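Local coordinates for protein collagen adhesin (Staphylococcus aureus, PDB 2F68) that binds collagen as a surface adhesin of the bacterium, probably by closing its domains around the rope-like triple helix in a "collagen hug", at residues W169-N174 / I256-K261. Numbering follows the deposited sequence.
Sequences WFLNIN and INYKTK
Trp169 and Tyr258 face each other as a hydrogen-bonded antiparallel pair, and the tyrosine ring leans across the strand boundary toward the tryptophan. Its CG sits between the backbone N and the carbonyl carbon, which lays one ring face against Trp169 CB, a CH-pi contact 3.8 Å from CB to the Tyr258 ring centroid. The indole five-membered ring meets the phenol obliquely, planes 35° apart, with Trp169 CD1 3.5 Å from Tyr258 CE1. At the ring edge Leu171 CD1 abuts Tyr258 CE2, while the phenol OH is hydrogen-bonded to Asn272. Along the same face of the sheet Trp169 NE1 donates to Thr260 OG1 at 3.0 Å, a bond that pairs the N-H of the buried indole; the hydroxyl has a second partner in the Val167 carbonyl. Further along, Leu171 CB packs on Ile256 CB, and the CD1 methyls of Ile173 and Ile256 meet at 3.8 Å. On the other face, Asn257 has CG anti to its backbone N (chi1 -178°), which brings the amide N over one face of the Phe170 ring, offset toward its rim: Asn257 ND2 lies 3.3 Å from Phe170 CE2, with ring and amide planes 28° apart. The same ND2 gives a weak hydrogen bond to Trp169 O, which also accepts Tyr258 N. Backbone bonds in both directions between Leu171 and Ile256 continue the ladder. Strands 166-173 and 252-262 are neighbours within a five-stranded antiparallel sheet, from which Leu171, Ile173 and Tyr258 meet strand 184-190 of the second sheet, as in the beta-sandwich of a collagen-binding adhesin domain.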
# COMPACT_ATOMS: atom_id res chain seq x y z
N TRP A 169 -1.27 -3.42 9.30
CA TRP A 169 -1.15 -2.64 10.53
C TRP A 169 -0.01 -3.17 11.39
O TRP A 169 0.21 -4.38 11.46
CB TRP A 169 -2.46 -2.66 11.31
CG TRP A 169 -3.62 -2.02 10.59
CD1 TRP A 169 -4.68 -2.66 10.03
CD2 TRP A 169 -3.82 -0.62 10.36
NE1 TRP A 169 -5.54 -1.75 9.46
CE2 TRP A 169 -5.03 -0.49 9.65
CE3 TRP A 169 -3.09 0.53 10.68
CZ2 TRP A 169 -5.54 0.75 9.25
CZ3 TRP A 169 -3.59 1.77 10.28
CH2 TRP A 169 -4.81 1.87 9.57
N PHE A 170 0.70 -2.26 12.06
CA PHE A 170 1.85 -2.63 12.88
C PHE A 170 1.77 -2.01 14.28
O PHE A 170 1.68 -0.79 14.42
CB PHE A 170 3.16 -2.21 12.20
CG PHE A 170 3.45 -2.97 10.93
CD1 PHE A 170 3.02 -2.48 9.70
CD2 PHE A 170 4.17 -4.15 10.96
CE1 PHE A 170 3.29 -3.17 8.52
CE2 PHE A 170 4.45 -4.85 9.79
CZ PHE A 170 4.01 -4.36 8.57
N LEU A 171 1.81 -2.86 15.30
CA LEU A 171 1.86 -2.42 16.69
C LEU A 171 3.26 -2.64 17.26
O LEU A 171 3.58 -3.73 17.73
CB LEU A 171 0.80 -3.15 17.53
CG LEU A 171 -0.59 -2.52 17.68
CD1 LEU A 171 -1.38 -2.57 16.38
CD2 LEU A 171 -1.36 -3.21 18.80
N ASN A 172 4.07 -1.59 17.21
CA ASN A 172 5.46 -1.66 17.65
C ASN A 172 5.63 -1.24 19.11
O ASN A 172 5.65 -0.05 19.43
CB ASN A 172 6.35 -0.81 16.73
CG ASN A 172 6.29 -1.26 15.28
OD1 ASN A 172 6.49 -2.44 14.97
ND2 ASN A 172 6.02 -0.33 14.38
N ILE A 173 5.76 -2.24 19.99
CA ILE A 173 5.83 -2.02 21.43
C ILE A 173 7.26 -2.20 21.95
O ILE A 173 7.95 -3.14 21.57
CB ILE A 173 4.88 -2.97 22.21
CG1 ILE A 173 3.51 -3.06 21.51
CG2 ILE A 173 4.72 -2.51 23.66
CD1 ILE A 173 2.66 -4.25 21.95
N ASN A 174 7.68 -1.28 22.83
CA ASN A 174 9.01 -1.29 23.46
C ASN A 174 10.15 -1.45 22.45
O ASN A 174 10.91 -2.42 22.49
CB ASN A 174 9.08 -2.35 24.57
CG ASN A 174 10.26 -2.14 25.51
OD1 ASN A 174 10.88 -1.08 25.54
ND2 ASN A 174 10.57 -3.17 26.30
N ILE A 256 3.49 -6.37 16.62
CA ILE A 256 2.24 -7.07 16.30
C ILE A 256 1.66 -6.58 14.98
O ILE A 256 1.13 -5.47 14.88
CB ILE A 256 1.20 -6.96 17.45
CG1 ILE A 256 1.79 -7.48 18.77
CG2 ILE A 256 -0.08 -7.73 17.09
CD1 ILE A 256 1.02 -7.07 20.01
N ASN A 257 1.77 -7.43 13.96
CA ASN A 257 1.21 -7.16 12.64
C ASN A 257 -0.21 -7.72 12.53
O ASN A 257 -0.62 -8.54 13.35
CB ASN A 257 2.13 -7.77 11.56
CG ASN A 257 1.64 -7.49 10.14
OD1 ASN A 257 1.46 -8.42 9.35
ND2 ASN A 257 1.43 -6.22 9.81
N TYR A 258 -0.97 -7.23 11.54
CA TYR A 258 -2.24 -7.84 11.13
C TYR A 258 -2.84 -7.15 9.90
O TYR A 258 -2.67 -5.95 9.71
CB TYR A 258 -3.27 -7.90 12.28
CG TYR A 258 -3.66 -6.57 12.87
CD1 TYR A 258 -4.74 -5.85 12.36
CD2 TYR A 258 -2.97 -6.03 13.95
CE1 TYR A 258 -5.12 -4.63 12.90
CE2 TYR A 258 -3.34 -4.81 14.51
CZ TYR A 258 -4.41 -4.11 13.97
OH TYR A 258 -4.78 -2.91 14.52
N LYS A 259 -3.54 -7.94 9.09
CA LYS A 259 -4.17 -7.44 7.87
C LYS A 259 -5.68 -7.30 8.04
O LYS A 259 -6.33 -8.16 8.64
CB LYS A 259 -3.86 -8.36 6.68
CG LYS A 259 -2.40 -8.40 6.28
CD LYS A 259 -2.16 -9.37 5.14
CE LYS A 259 -0.69 -9.46 4.78
NZ LYS A 259 -0.45 -10.41 3.65
N THR A 260 -6.23 -6.21 7.50
CA THR A 260 -7.67 -5.95 7.55
C THR A 260 -8.26 -5.91 6.14
O THR A 260 -7.85 -5.10 5.31
CB THR A 260 -8.00 -4.64 8.29
OG1 THR A 260 -7.20 -3.57 7.76
CG2 THR A 260 -7.73 -4.78 9.78
N LYS A 261 -9.22 -6.80 5.88
CA LYS A 261 -9.90 -6.88 4.59
C LYS A 261 -10.84 -5.70 4.39
O LYS A 261 -11.70 -5.43 5.23
CB LYS A 261 -10.66 -8.21 4.47
CG LYS A 261 -11.39 -8.42 3.14
CD LYS A 261 -10.45 -8.83 2.02
CE LYS A 261 -11.20 -9.07 0.72
NZ LYS A 261 -10.30 -9.52 -0.37